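Local coordinates for phosphate-specific transport system accessory protein PhoU homolog (Streptococcus pneumoniae, PDB 2I0M), which probably helps regulate phosphate uptake as a homodimeric, zinc-binding helical protein of the PhoU family, at residues K37-A42 and A103-K108; E43-K48 and H96-A101; E153-Y158 and H189-A194; A161-I166 and Q182-I187. All coordinates share one frame; numbering follows the deposited sequence.

Contact 1: residues K37-A42 and A103-K108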
loop_
_atom_site.group_PDB
_atom_site.type_symbol
_atom_site.label_atom_id
_atom_site.label_comp_id
_atom_site.label_asym_id
_atom_site.label_seq_id
_atom_site.Cartn_x
_atom_site.Cartn_y
_atom_site.Cartn_z
ATOM N N LYS A 37 -21.435 -5.588 15.939
ATOM C CA LYS A 37 -21.519 -4.174 16.348
ATOM C C LYS A 37 -20.961 -3.935 17.758
ATOM O O LYS A 37 -21.524 -3.168 18.546
ATOM C CB LYS A 37 -22.964 -3.647 16.236
ATOM C CG LYS A 37 -23.281 -2.926 14.925
ATOM C CD LYS A 37 -23.546 -3.901 13.791
ATOM C CE LYS A 37 -23.099 -3.330 12.458
ATOM N NZ LYS A 37 -23.229 -4.340 11.372
ATOM N N ASP A 38 -19.851 -4.605 18.061
ATOM C CA ASP A 38 -19.229 -4.551 19.379
ATOM C C ASP A 38 -18.238 -3.385 19.449
ATOM O O ASP A 38 -17.041 -3.536 19.155
ATOM C CB ASP A 38 -18.546 -5.888 19.670
ATOM C CG ASP A 38 -17.979 -5.983 21.078
ATOM O OD1 ASP A 38 -17.670 -7.120 21.492
ATOM O OD2 ASP A 38 -17.823 -4.949 21.768
ATOM N N LYS A 39 -18.751 -2.223 19.845
ATOM C CA LYS A 39 -17.958 -0.997 19.904
ATOM C C LYS A 39 -16.833 -1.049 20.941
ATOM O O LYS A 39 -15.837 -0.336 20.823
ATOM C CB LYS A 39 -18.860 0.215 20.134
ATOM C CG LYS A 39 -19.764 0.516 18.944
ATOM C CD LYS A 39 -20.484 1.856 19.088
ATOM C CE LYS A 39 -21.558 1.990 18.013
ATOM N NZ LYS A 39 -21.792 3.401 17.601
ATOM N N GLU A 40 -16.992 -1.909 21.939
ATOM C CA GLU A 40 -15.975 -2.097 22.966
ATOM C C GLU A 40 -14.795 -2.904 22.430
ATOM O O GLU A 40 -13.644 -2.563 22.692
ATOM C CB GLU A 40 -16.588 -2.738 24.216
ATOM C CG GLU A 40 -17.812 -1.983 24.715
ATOM C CD GLU A 40 -18.224 -2.380 26.111
ATOM O OE1 GLU A 40 -18.526 -1.473 26.928
ATOM O OE2 GLU A 40 -18.248 -3.600 26.393
ATOM N N MET A 41 -15.085 -3.956 21.664
ATOM C CA MET A 41 -14.049 -4.765 21.014
ATOM C C MET A 41 -13.294 -3.944 19.977
ATOM O O MET A 41 -12.088 -4.116 19.809
ATOM C CB MET A 41 -14.660 -6.006 20.359
ATOM C CG MET A 41 -13.669 -7.093 19.931
ATOM S SD MET A 41 -14.494 -8.303 18.860
ATOM C CE MET A 41 -13.407 -9.711 18.991
ATOM N N ALA A 42 -14.008 -3.055 19.289
ATOM C CA ALA A 42 -13.387 -2.125 18.358
ATOM C C ALA A 42 -12.331 -1.270 19.055
ATOM O O ALA A 42 -11.238 -1.076 18.514
ATOM C CB ALA A 42 -14.434 -1.249 17.681
ATOM N N ALA A 103 -14.328 2.684 12.072
ATOM C CA ALA A 103 -15.592 2.830 11.352
ATOM C C ALA A 103 -16.775 2.213 12.123
ATOM O O ALA A 103 -17.896 2.695 12.015
ATOM C CB ALA A 103 -15.485 2.237 9.956
ATOM N N VAL A 104 -16.512 1.155 12.892
ATOM C CA VAL A 104 -17.527 0.501 13.720
ATOM C C VAL A 104 -18.012 1.426 14.837
ATOM O O VAL A 104 -19.160 1.336 15.260
ATOM C CB VAL A 104 -17.020 -0.862 14.296
ATOM C CG1 VAL A 104 -17.942 -1.385 15.409
ATOM C CG2 VAL A 104 -16.876 -1.902 13.180
ATOM N N LEU A 105 -17.140 2.318 15.300
ATOM C CA LEU A 105 -17.491 3.296 16.339
ATOM C C LEU A 105 -18.367 4.420 15.789
ATOM O O LEU A 105 -19.047 5.114 16.543
ATOM C CB LEU A 105 -16.234 3.912 16.961
ATOM C CG LEU A 105 -15.150 3.040 17.593
ATOM C CD1 LEU A 105 -14.002 3.933 18.047
ATOM C CD2 LEU A 105 -15.694 2.234 18.754
ATOM N N GLN A 106 -18.340 4.590 14.475
ATOM C CA GLN A 106 -19.079 5.647 13.807
ATOM C C GLN A 106 -20.424 5.143 13.295
ATOM O O GLN A 106 -21.254 5.928 12.815
ATOM C CB GLN A 106 -18.238 6.239 12.668
ATOM C CG GLN A 106 -16.886 6.809 13.111
ATOM C CD GLN A 106 -17.032 8.005 14.042
ATOM O OE1 GLN A 106 -17.248 9.130 13.599
ATOM N NE2 GLN A 106 -16.907 7.762 15.341
ATOM N N LEU A 107 -20.641 3.833 13.411
ATOM C CA LEU A 107 -21.889 3.229 12.967
ATOM C C LEU A 107 -23.062 3.551 13.898
ATOM O O LEU A 107 -22.941 3.498 15.125
ATOM C CB LEU A 107 -21.743 1.716 12.776
ATOM C CG LEU A 107 -20.959 1.236 11.545
ATOM C CD1 LEU A 107 -20.912 -0.286 11.492
ATOM C CD2 LEU A 107 -21.539 1.796 10.249
ATOM N N LYS A 108 -24.189 3.899 13.287
ATOM C CA LYS A 108 -25.427 4.169 14.012
ATOM C C LYS A 108 -26.456 3.103 13.671
ATOM O O LYS A 108 -26.560 2.662 12.522
ATOM C CB LYS A 108 -25.978 5.561 13.673
ATOM C CG LYS A 108 -24.996 6.714 13.879
ATOM C CD LYS A 108 -24.846 7.087 15.353
ATOM C CE LYS A 108 -24.043 8.374 15.525
ATOM N NZ LYS A 108 -22.613 8.215 15.129
#

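Contact 2: residues E43-K48 and H96-A101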
loop_
_atom_site.group_PDB
_atom_site.type_symbol
_atom_site.label_atom_id
_atom_site.label_comp_id
_atom_site.label_asym_id
_atom_site.label_seq_id
_atom_site.Cartn_x
_atom_site.Cartn_y
_atom_site.Cartn_z
ATOM N N GLU A 43 -12.658 -0.783 20.256
ATOM C CA GLU A 43 -11.759 0.082 21.030
ATOM C C GLU A 43 -10.475 -0.615 21.469
ATOM O O GLU A 43 -9.414 -0.008 21.477
ATOM C CB GLU A 43 -12.472 0.665 22.265
ATOM C CG GLU A 43 -12.712 2.163 22.203
ATOM C CD GLU A 43 -12.422 2.862 23.532
ATOM O OE1 GLU A 43 -11.417 2.507 24.192
ATOM O OE2 GLU A 43 -13.187 3.780 23.916
ATOM N N LEU A 44 -10.590 -1.882 21.864
ATOM C CA LEU A 44 -9.429 -2.686 22.246
ATOM C C LEU A 44 -8.530 -2.952 21.033
ATOM O O LEU A 44 -7.304 -2.962 21.156
ATOM C CB LEU A 44 -9.851 -3.996 22.937
ATOM C CG LEU A 44 -10.794 -3.919 24.159
ATOM C CD1 LEU A 44 -11.315 -5.297 24.562
ATOM C CD2 LEU A 44 -10.187 -3.186 25.381
ATOM N N ILE A 45 -9.133 -3.132 19.859
ATOM C CA ILE A 45 -8.356 -3.272 18.615
ATOM C C ILE A 45 -7.549 -2.002 18.323
ATOM O O ILE A 45 -6.379 -2.071 17.911
ATOM C CB ILE A 45 -9.263 -3.553 17.392
ATOM C CG1 ILE A 45 -9.862 -4.959 17.482
ATOM C CG2 ILE A 45 -8.487 -3.336 16.069
ATOM C CD1 ILE A 45 -11.207 -5.092 16.802
ATOM N N ILE A 46 -8.191 -0.853 18.501
ATOM C CA ILE A 46 -7.572 0.422 18.204
ATOM C C ILE A 46 -6.370 0.638 19.132
ATOM O O ILE A 46 -5.288 0.997 18.681
ATOM C CB ILE A 46 -8.607 1.568 18.291
ATOM C CG1 ILE A 46 -9.677 1.380 17.208
ATOM C CG2 ILE A 46 -7.936 2.947 18.178
ATOM C CD1 ILE A 46 -10.955 2.165 17.461
ATOM N N ASN A 47 -6.564 0.370 20.418
ATOM C CA ASN A 47 -5.503 0.519 21.406
ATOM C C ASN A 47 -4.357 -0.508 21.326
ATOM O O ASN A 47 -3.243 -0.233 21.784
ATOM C CB ASN A 47 -6.105 0.590 22.807
ATOM C CG ASN A 47 -6.934 1.857 23.012
ATOM O OD1 ASN A 47 -6.533 2.945 22.588
ATOM N ND2 ASN A 47 -8.100 1.720 23.649
ATOM N N LYS A 48 -4.619 -1.676 20.736
ATOM C CA LYS A 48 -3.583 -2.698 20.594
ATOM C C LYS A 48 -2.777 -2.592 19.305
ATOM O O LYS A 48 -1.797 -3.322 19.128
ATOM C CB LYS A 48 -4.161 -4.105 20.726
ATOM C CG LYS A 48 -4.402 -4.525 22.176
ATOM C CD LYS A 48 -4.313 -6.037 22.359
ATOM C CE LYS A 48 -5.463 -6.773 21.678
ATOM N NZ LYS A 48 -5.993 -7.868 22.567
ATOM N N HIS A 96 -5.233 -1.111 8.818
ATOM C CA HIS A 96 -6.484 -1.153 8.070
ATOM C C HIS A 96 -7.540 -1.954 8.809
ATOM O O HIS A 96 -8.736 -1.728 8.628
ATOM C CB HIS A 96 -6.272 -1.714 6.650
ATOM C CG HIS A 96 -5.801 -0.686 5.672
ATOM N ND1 HIS A 96 -4.525 -0.676 5.161
ATOM C CD2 HIS A 96 -6.419 0.397 5.153
ATOM C CE1 HIS A 96 -4.380 0.364 4.358
ATOM N NE2 HIS A 96 -5.517 1.033 4.336
ATOM N N MET A 97 -7.088 -2.872 9.658
ATOM C CA MET A 97 -7.969 -3.550 10.579
ATOM C C MET A 97 -8.377 -2.637 11.764
ATOM O O MET A 97 -9.530 -2.690 12.210
ATOM C CB MET A 97 -7.363 -4.892 11.018
ATOM C CG MET A 97 -7.198 -5.916 9.844
ATOM S SD MET A 97 -8.712 -6.291 8.876
ATOM C CE MET A 97 -8.729 -5.078 7.584
ATOM N N ALA A 98 -7.455 -1.802 12.256
ATOM C CA ALA A 98 -7.801 -0.753 13.232
ATOM C C ALA A 98 -8.739 0.275 12.612
ATOM O O ALA A 98 -9.587 0.835 13.311
ATOM C CB ALA A 98 -6.544 -0.046 13.778
ATOM N N GLY A 99 -8.571 0.523 11.311
ATOM C CA GLY A 99 -9.423 1.440 10.558
ATOM C C GLY A 99 -10.868 0.982 10.515
ATOM O O GLY A 99 -11.770 1.783 10.718
ATOM N N ILE A 100 -11.076 -0.316 10.284
ATOM C CA ILE A 100 -12.407 -0.949 10.328
ATOM C C ILE A 100 -13.036 -0.851 11.730
ATOM O O ILE A 100 -14.238 -0.600 11.882
ATOM C CB ILE A 100 -12.345 -2.431 9.891
ATOM C CG1 ILE A 100 -11.999 -2.545 8.410
ATOM C CG2 ILE A 100 -13.673 -3.140 10.163
ATOM C CD1 ILE A 100 -12.110 -3.982 7.826
ATOM N N ALA A 101 -12.207 -1.049 12.746
ATOM C CA ALA A 101 -12.642 -0.882 14.118
ATOM C C ALA A 101 -13.096 0.550 14.388
ATOM O O ALA A 101 -14.087 0.744 15.074
ATOM C CB ALA A 101 -11.541 -1.315 15.094
#

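Contact 3: residues E153-Y158 and H189-A194. With ZN (zinc ion), chain B.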
loop_
_atom_site.group_PDB
_atom_site.type_symbol
_atom_site.label_atom_id
_atom_site.label_comp_id
_atom_site.label_asym_id
_atom_site.label_seq_id
_atom_site.Cartn_x
_atom_site.Cartn_y
_atom_site.Cartn_z
ATOM N N GLU A 153 -8.205 -10.524 -7.344
ATOM C CA GLU A 153 -9.192 -10.219 -8.393
ATOM C C GLU A 153 -10.610 -10.248 -7.822
ATOM O O GLU A 153 -11.375 -9.314 -8.024
ATOM C CB GLU A 153 -9.081 -11.185 -9.596
ATOM C CG GLU A 153 -9.633 -10.605 -10.927
ATOM C CD GLU A 153 -9.777 -11.636 -12.073
ATOM O OE1 GLU A 153 -9.242 -12.768 -11.980
ATOM O OE2 GLU A 153 -10.433 -11.312 -13.091
ATOM N N GLN A 154 -10.939 -11.307 -7.081
ATOM C CA GLN A 154 -12.266 -11.448 -6.469
ATOM C C GLN A 154 -12.591 -10.365 -5.430
ATOM O O GLN A 154 -13.726 -9.869 -5.379
ATOM C CB GLN A 154 -12.450 -12.840 -5.856
ATOM C CG GLN A 154 -12.756 -13.922 -6.867
ATOM C CD GLN A 154 -11.521 -14.703 -7.286
ATOM O OE1 GLN A 154 -10.967 -14.478 -8.372
ATOM N NE2 GLN A 154 -11.084 -15.637 -6.428
ATOM N N ILE A 155 -11.607 -10.018 -4.603
ATOM C CA ILE A 155 -11.772 -8.951 -3.620
ATOM C C ILE A 155 -12.036 -7.592 -4.273
ATOM O O ILE A 155 -12.884 -6.827 -3.797
ATOM C CB ILE A 155 -10.640 -8.955 -2.569
ATOM C CG1 ILE A 155 -11.052 -9.915 -1.440
ATOM C CG2 ILE A 155 -10.407 -7.574 -1.973
ATOM C CD1 ILE A 155 -9.942 -10.537 -0.765
ATOM N N ASP A 156 -11.341 -7.324 -5.381
ATOM C CA ASP A 156 -11.602 -6.155 -6.205
ATOM C C ASP A 156 -13.043 -6.131 -6.724
ATOM O O ASP A 156 -13.693 -5.087 -6.707
ATOM C CB ASP A 156 -10.600 -6.083 -7.364
ATOM C CG ASP A 156 -9.222 -5.601 -6.919
ATOM O OD1 ASP A 156 -8.265 -5.674 -7.733
ATOM O OD2 ASP A 156 -9.093 -5.149 -5.754
ATOM N N GLN A 157 -13.530 -7.286 -7.177
ATOM C CA GLN A 157 -14.911 -7.441 -7.639
ATOM C C GLN A 157 -15.910 -7.181 -6.515
ATOM O O GLN A 157 -16.894 -6.481 -6.706
ATOM C CB GLN A 157 -15.122 -8.827 -8.241
ATOM C CG GLN A 157 -14.401 -9.016 -9.564
ATOM C CD GLN A 157 -14.333 -10.471 -10.034
ATOM O OE1 GLN A 157 -13.572 -10.791 -10.949
ATOM N NE2 GLN A 157 -15.127 -11.349 -9.422
ATOM N N TYR A 158 -15.640 -7.726 -5.341
ATOM C CA TYR A 158 -16.403 -7.368 -4.153
ATOM C C TYR A 158 -16.322 -5.869 -3.901
ATOM O O TYR A 158 -17.329 -5.238 -3.604
ATOM C CB TYR A 158 -15.912 -8.119 -2.908
ATOM C CG TYR A 158 -16.297 -9.580 -2.829
ATOM C CD1 TYR A 158 -17.625 -9.987 -2.938
ATOM C CD2 TYR A 158 -15.328 -10.556 -2.600
ATOM C CE1 TYR A 158 -17.977 -11.333 -2.847
ATOM C CE2 TYR A 158 -15.666 -11.908 -2.499
ATOM C CZ TYR A 158 -16.992 -12.290 -2.628
ATOM O OH TYR A 158 -17.318 -13.624 -2.536
ATOM N N HIS A 189 -10.744 -0.591 3.407
ATOM C CA HIS A 189 -9.763 -1.173 4.325
ATOM C C HIS A 189 -9.490 -2.640 4.023
ATOM O O HIS A 189 -8.351 -3.091 4.142
ATOM C CB HIS A 189 -10.192 -1.012 5.781
ATOM C CG HIS A 189 -10.001 0.374 6.313
ATOM N ND1 HIS A 189 -8.798 1.040 6.235
ATOM C CD2 HIS A 189 -10.855 1.212 6.951
ATOM C CE1 HIS A 189 -8.921 2.239 6.778
ATOM N NE2 HIS A 189 -10.160 2.370 7.218
ATOM N N LEU A 190 -10.534 -3.369 3.642
ATOM C CA LEU A 190 -10.420 -4.771 3.265
ATOM C C LEU A 190 -9.711 -4.910 1.937
ATOM O O LEU A 190 -8.888 -5.808 1.759
ATOM C CB LEU A 190 -11.804 -5.431 3.168
ATOM C CG LEU A 190 -12.445 -5.957 4.450
ATOM C CD1 LEU A 190 -13.866 -6.439 4.203
ATOM C CD2 LEU A 190 -11.586 -7.077 5.028
ATOM N N GLU A 191 -10.043 -4.025 0.998
ATOM C CA GLU A 191 -9.428 -4.060 -0.309
ATOM C C GLU A 191 -7.905 -3.820 -0.181
ATOM O O GLU A 191 -7.132 -4.549 -0.798
ATOM C CB GLU A 191 -10.118 -3.069 -1.264
ATOM C CG GLU A 191 -9.787 -3.260 -2.752
ATOM C CD GLU A 191 -8.384 -2.770 -3.132
ATOM O OE1 GLU A 191 -7.884 -1.820 -2.492
ATOM O OE2 GLU A 191 -7.787 -3.337 -4.075
ATOM N N ARG A 192 -7.497 -2.830 0.626
ATOM C CA ARG A 192 -6.075 -2.556 0.932
ATOM C C ARG A 192 -5.367 -3.699 1.659
ATOM O O ARG A 192 -4.259 -4.083 1.278
ATOM C CB ARG A 192 -5.902 -1.277 1.765
ATOM C CG ARG A 192 -6.380 -0.020 1.121
ATOM C CD ARG A 192 -5.520 0.357 -0.054
ATOM N NE ARG A 192 -4.339 1.120 0.359
ATOM C CZ ARG A 192 -3.163 0.572 0.631
ATOM N NH1 ARG A 192 -2.993 -0.745 0.516
ATOM N NH2 ARG A 192 -2.152 1.340 0.994
ATOM N N PHE A 193 -5.999 -4.211 2.713
ATOM C CA PHE A 193 -5.559 -5.421 3.420
ATOM C C PHE A 193 -5.145 -6.512 2.447
ATOM O O PHE A 193 -4.044 -7.044 2.534
ATOM C CB PHE A 193 -6.703 -5.925 4.311
ATOM C CG PHE A 193 -6.350 -7.077 5.200
ATOM C CD1 PHE A 193 -5.736 -6.866 6.430
ATOM C CD2 PHE A 193 -6.704 -8.373 4.848
ATOM C CE1 PHE A 193 -5.448 -7.947 7.287
ATOM C CE2 PHE A 193 -6.414 -9.458 5.690
ATOM C CZ PHE A 193 -5.785 -9.238 6.911
ATOM N N ALA A 194 -6.032 -6.814 1.505
ATOM C CA ALA A 194 -5.814 -7.879 0.533
ATOM C C ALA A 194 -4.725 -7.544 -0.490
ATOM O O ALA A 194 -3.979 -8.416 -0.922
ATOM C CB ALA A 194 -7.125 -8.246 -0.160
HETATM ZN ZN ZN B . -7.188 -5.147 -4.636
#

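Contact 4: residues A161-I166 and Q182-I187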
loop_
_atom_site.group_PDB
_atom_site.type_symbol
_atom_site.label_atom_id
_atom_site.label_comp_id
_atom_site.label_asym_id
_atom_site.label_seq_id
_atom_site.Cartn_x
_atom_site.Cartn_y
_atom_site.Cartn_z
ATOM N N ALA A 161 -18.527 -3.888 -6.710
ATOM C CA ALA A 161 -19.918 -4.240 -6.490
ATOM C C ALA A 161 -20.461 -3.589 -5.228
ATOM O O ALA A 161 -21.553 -3.031 -5.237
ATOM C CB ALA A 161 -20.089 -5.757 -6.424
ATOM N N LEU A 162 -19.711 -3.655 -4.137
ATOM C CA LEU A 162 -20.187 -3.058 -2.896
ATOM C C LEU A 162 -20.151 -1.524 -2.931
ATOM O O LEU A 162 -20.995 -0.879 -2.317
ATOM C CB LEU A 162 -19.454 -3.632 -1.683
ATOM C CG LEU A 162 -19.996 -4.990 -1.204
ATOM C CD1 LEU A 162 -18.931 -5.829 -0.532
ATOM C CD2 LEU A 162 -21.205 -4.814 -0.266
ATOM N N SER A 163 -19.199 -0.947 -3.669
ATOM C CA SER A 163 -19.139 0.502 -3.837
ATOM C C SER A 163 -20.325 1.016 -4.642
ATOM O O SER A 163 -20.994 1.959 -4.221
ATOM C CB SER A 163 -17.831 0.924 -4.503
ATOM O OG SER A 163 -16.731 0.547 -3.702
ATOM N N LYS A 164 -20.576 0.388 -5.792
ATOM C CA LYS A 164 -21.721 0.708 -6.641
ATOM C C LYS A 164 -23.025 0.626 -5.852
ATOM O O LYS A 164 -23.888 1.498 -5.979
ATOM C CB LYS A 164 -21.788 -0.240 -7.840
ATOM C CG LYS A 164 -20.791 0.052 -8.946
ATOM C CD LYS A 164 -21.062 -0.834 -10.163
ATOM C CE LYS A 164 -20.367 -0.308 -11.431
ATOM N NZ LYS A 164 -18.876 -0.506 -11.443
ATOM N N GLU A 165 -23.157 -0.422 -5.035
ATOM C CA GLU A 165 -24.360 -0.626 -4.229
ATOM C C GLU A 165 -24.520 0.459 -3.167
ATOM O O GLU A 165 -25.586 1.066 -3.060
ATOM C CB GLU A 165 -24.353 -2.016 -3.585
ATOM C CG GLU A 165 -25.456 -2.261 -2.559
ATOM C CD GLU A 165 -25.150 -3.447 -1.648
ATOM O OE1 GLU A 165 -24.098 -4.102 -1.841
ATOM O OE2 GLU A 165 -25.960 -3.730 -0.739
ATOM N N ILE A 166 -23.459 0.712 -2.400
ATOM C CA ILE A 166 -23.550 1.625 -1.256
ATOM C C ILE A 166 -23.892 3.063 -1.661
ATOM O O ILE A 166 -24.798 3.662 -1.089
ATOM C CB ILE A 166 -22.293 1.572 -0.336
ATOM C CG1 ILE A 166 -22.039 0.145 0.154
ATOM C CG2 ILE A 166 -22.468 2.488 0.873
ATOM C CD1 ILE A 166 -20.725 -0.045 0.895
ATOM N N GLN A 182 -19.154 5.185 6.150
ATOM C CA GLN A 182 -18.438 4.256 7.020
ATOM C C GLN A 182 -18.231 2.887 6.364
ATOM O O GLN A 182 -17.132 2.321 6.438
ATOM C CB GLN A 182 -19.127 4.138 8.388
ATOM C CG GLN A 182 -19.117 5.430 9.228
ATOM C CD GLN A 182 -17.725 6.060 9.377
ATOM O OE1 GLN A 182 -16.739 5.370 9.655
ATOM N NE2 GLN A 182 -17.648 7.375 9.199
ATOM N N TYR A 183 -19.270 2.368 5.712
ATOM C CA TYR A 183 -19.151 1.132 4.936
ATOM C C TYR A 183 -18.289 1.274 3.676
ATOM O O TYR A 183 -17.734 0.288 3.190
ATOM C CB TYR A 183 -20.524 0.564 4.586
ATOM C CG TYR A 183 -21.166 -0.178 5.729
ATOM C CD1 TYR A 183 -20.844 -1.505 5.985
ATOM C CD2 TYR A 183 -22.100 0.447 6.560
ATOM C CE1 TYR A 183 -21.434 -2.199 7.034
ATOM C CE2 TYR A 183 -22.688 -0.236 7.616
ATOM C CZ TYR A 183 -22.349 -1.559 7.847
ATOM O OH TYR A 183 -22.924 -2.246 8.893
ATOM N N LEU A 184 -18.169 2.489 3.147
ATOM C CA LEU A 184 -17.211 2.734 2.073
ATOM C C LEU A 184 -15.784 2.568 2.593
ATOM O O LEU A 184 -14.981 1.881 1.959
ATOM C CB LEU A 184 -17.409 4.108 1.405
ATOM C CG LEU A 184 -18.622 4.277 0.473
ATOM C CD1 LEU A 184 -18.683 5.692 -0.107
ATOM C CD2 LEU A 184 -18.660 3.235 -0.653
ATOM N N TYR A 185 -15.483 3.171 3.748
ATOM C CA TYR A 185 -14.158 3.037 4.367
ATOM C C TYR A 185 -13.843 1.581 4.651
ATOM O O TYR A 185 -12.765 1.111 4.299
ATOM C CB TYR A 185 -14.050 3.827 5.668
ATOM C CG TYR A 185 -14.289 5.314 5.537
ATOM C CD1 TYR A 185 -13.960 6.003 4.361
ATOM C CD2 TYR A 185 -14.805 6.045 6.606
ATOM C CE1 TYR A 185 -14.171 7.365 4.254
ATOM C CE2 TYR A 185 -15.019 7.410 6.504
ATOM C CZ TYR A 185 -14.697 8.064 5.331
ATOM O OH TYR A 185 -14.913 9.425 5.225
ATOM N N ILE A 186 -14.796 0.872 5.263
ATOM C CA ILE A 186 -14.618 -0.524 5.632
ATOM C C ILE A 186 -14.192 -1.372 4.438
ATOM O O ILE A 186 -13.235 -2.149 4.530
ATOM C CB ILE A 186 -15.898 -1.117 6.295
ATOM C CG1 ILE A 186 -16.035 -0.585 7.721
ATOM C CG2 ILE A 186 -15.857 -2.650 6.283
ATOM C CD1 ILE A 186 -17.439 -0.621 8.272
ATOM N N ILE A 187 -14.895 -1.225 3.321
ATOM C CA ILE A 187 -14.579 -2.042 2.152
ATOM C C ILE A 187 -13.253 -1.620 1.519
ATOM O O ILE A 187 -12.553 -2.453 0.957
ATOM C CB ILE A 187 -15.749 -2.135 1.116
ATOM C CG1 ILE A 187 -16.050 -0.786 0.465
ATOM C CG2 ILE A 187 -16.981 -2.719 1.786
ATOM C CD1 ILE A 187 -16.795 -0.894 -0.858
#

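Contact 1: residues K37-A42 and A103-K108
Lys39 carries the polar part of this contact, reaching across to the backbone of 103-108. Its chain starts with CG beside the backbone N (chi1 -68°), and the extended torsions beyond bring NZ to two carbonyls. Lys39 NZ donates to Leu107 O at 2.7 Å, nearly along the C=O axis (161°), and more weakly to Leu105 O at 3.4 Å. On the way CG, CD and CE lie against Val104 O, with Lys39 CE 3.7 Å from Val104 O.

Asp38 is the N-cap of helix 39-66, and Asp38 OD2 accepts from Met41 N at 2.9 Å, the donor lying above the carboxylate plane.

Apolar contacts fill the inner side. Ala42 CB rests 3.9 Å from Leu105 CD2 and 4.2 Å from Val104 CG1, while Lys37 CE meets Leu107 CD1 at 3.9 Å, the two side chains crossing at about a right angle. Lys37 NZ itself is taken up by Leu34 O and Tyr183 OH.

The contact thus joins the start of helix 39-66 to the end region of helix 74-105 in the PhoU helical bundle. Helix 5-35 flanks it, touching Met41 and Val104, and helix 177-209 packs against Ala103, Gln106 and Leu107.

Contact 2: residues E43-K48 and H96-A101
Ala98 and Ala101 form the small-residue face on which Ile45 and Ile46 pack, joining helix 39-66 to helix 74-105 within the helical bundle of the PhoU fold. The two segments run antiparallel, at 147° between their N-to-C directions, and their axes approach to 8.5 Å. No hydrogen bond crosses between them; the contact is wholly van der Waals.

Along the second segment, Met97 enters first, and mainly through its backbone: Met97 O lies 4.0 Å from Ile45 CG2, while the thioether end turns away to Phe193 and to Thr26 and Ala27 of helix 5-35. Ala98 follows, where the backbones are nearest, its CA 5.1 Å from that of Ile46. There Ile45 CG2 settles 3.9 Å from Ala98 CA, nearer than to the methyl CB, and Ile46 CG1 meets Ala98 O. One turn on, Ala101 points at the opposing helix and receives both isoleucines on its single methyl. Ala101 CB is met by Ile45 CG2, the branch anti to the backbone N, at 3.8 Å, and by Ile46 CG1, which lies beside its own backbone N (chi1 -64°), at 3.9 Å. The Ile46 CD1 methyl continues past it to 4.1 Å from Ala101 C.

Contact 3: residues E153-Y158 and H189-A194
Ile155 and Ala194 make the tightly packed part of this contact. Both side chains leave the backbone toward the opposite helix, and the two branches of the isoleucine close on one methyl: Ile155 CD1 lies 3.7 Å and Ile155 CG2 3.8 Å from Ala194 CB. The same CG2 also touches Glu191 CA at 4.0 Å. This apolar side is buried, and helix 117-136 lies over it, with Ser126 and Met129 against Ile155 and Met122 against Leu190.

Helix 152-168 and helix 177-209 are neighbours in the helical bundle of a PhoU domain; the segments 153-158 and 189-194 run antiparallel, their axes 9.7 Å apart at closest approach. At that spacing the partly exposed side is bridged by a metal. Asp156 OD2 binds the zinc ion at 2.2 Å and Glu191 OE2 binds it at 2.0 Å, each with a single carboxylate oxygen. The glutamate reaches the ion through a chain that sets off with CG anti to the backbone N (chi1 -166°) and then bends at chi2, while the two carboxylate planes stand 26° apart, nearly coplanar. Asp156 OD2 and Glu191 OE2 come within 2.8 Å of each other because they share the metal, whose positive charge would offset their repulsion. Asp195 OD1 is a further ligand, and Asp152 belongs to the same site.

Contact 4: residues A161-I166 and Q182-I187
Ile166 points across to helix 177-209 and touches three of its side chains. Its CB lies 4.0 Å from Leu184 CD2, and the branch methyl CG2 meets that same methyl at 4.2 Å, the two side chains lying alongside each other and pointing opposite ways. The longer branch ends in CD1, which meets Tyr183 CB at 3.7 Å and Tyr183 O at 3.8 Å. Ile166 CD1 is also within 4.4 Å of Ile187 CD1.

This is an antiparallel helix pair of the PhoU helical bundle: segments 161-166 and 182-187 make 175° between their N-to-C directions, and their axes come no closer than 10.2 Å. Large aliphatic side chains from both segments span that distance, and no hydrogen bond joins them.

Ile187 answers from the other helix. Its CG1 sits wedged between backbone N and C (chi1 66°), and Ile187 CD1 reaches Leu162 CB at 3.9 Å and, closely, Ser163 OG at 3.2 Å. That hydroxyl has its polar partner on its own helix, in Tyr159 O. The Tyr183 ring leads away from the pair toward Leu119; Leu184 also packs on Tyr160 of the second subunit.

Contacts 1 and 2 join helix 39-66 to helix 74-105, and contacts 3 and 4 join helix 152-168 to helix 177-209; within each pair the second is nested in the chain loop closed by the first. Contact 1, at helix ends and partly exposed, mixes lysine-to-carbonyl bonds with apolar packing. Contacts 2, 3 and 4 are more buried: small alanines allow a close approach in contact 2, whereas bulkier side chains span the wider gap in contact 4, and contact 3 adds zinc ligation. Between the two PhoU domains, His96 meets His189, tying contact 2 to contact 3, and contacts 1 and 4 also touch.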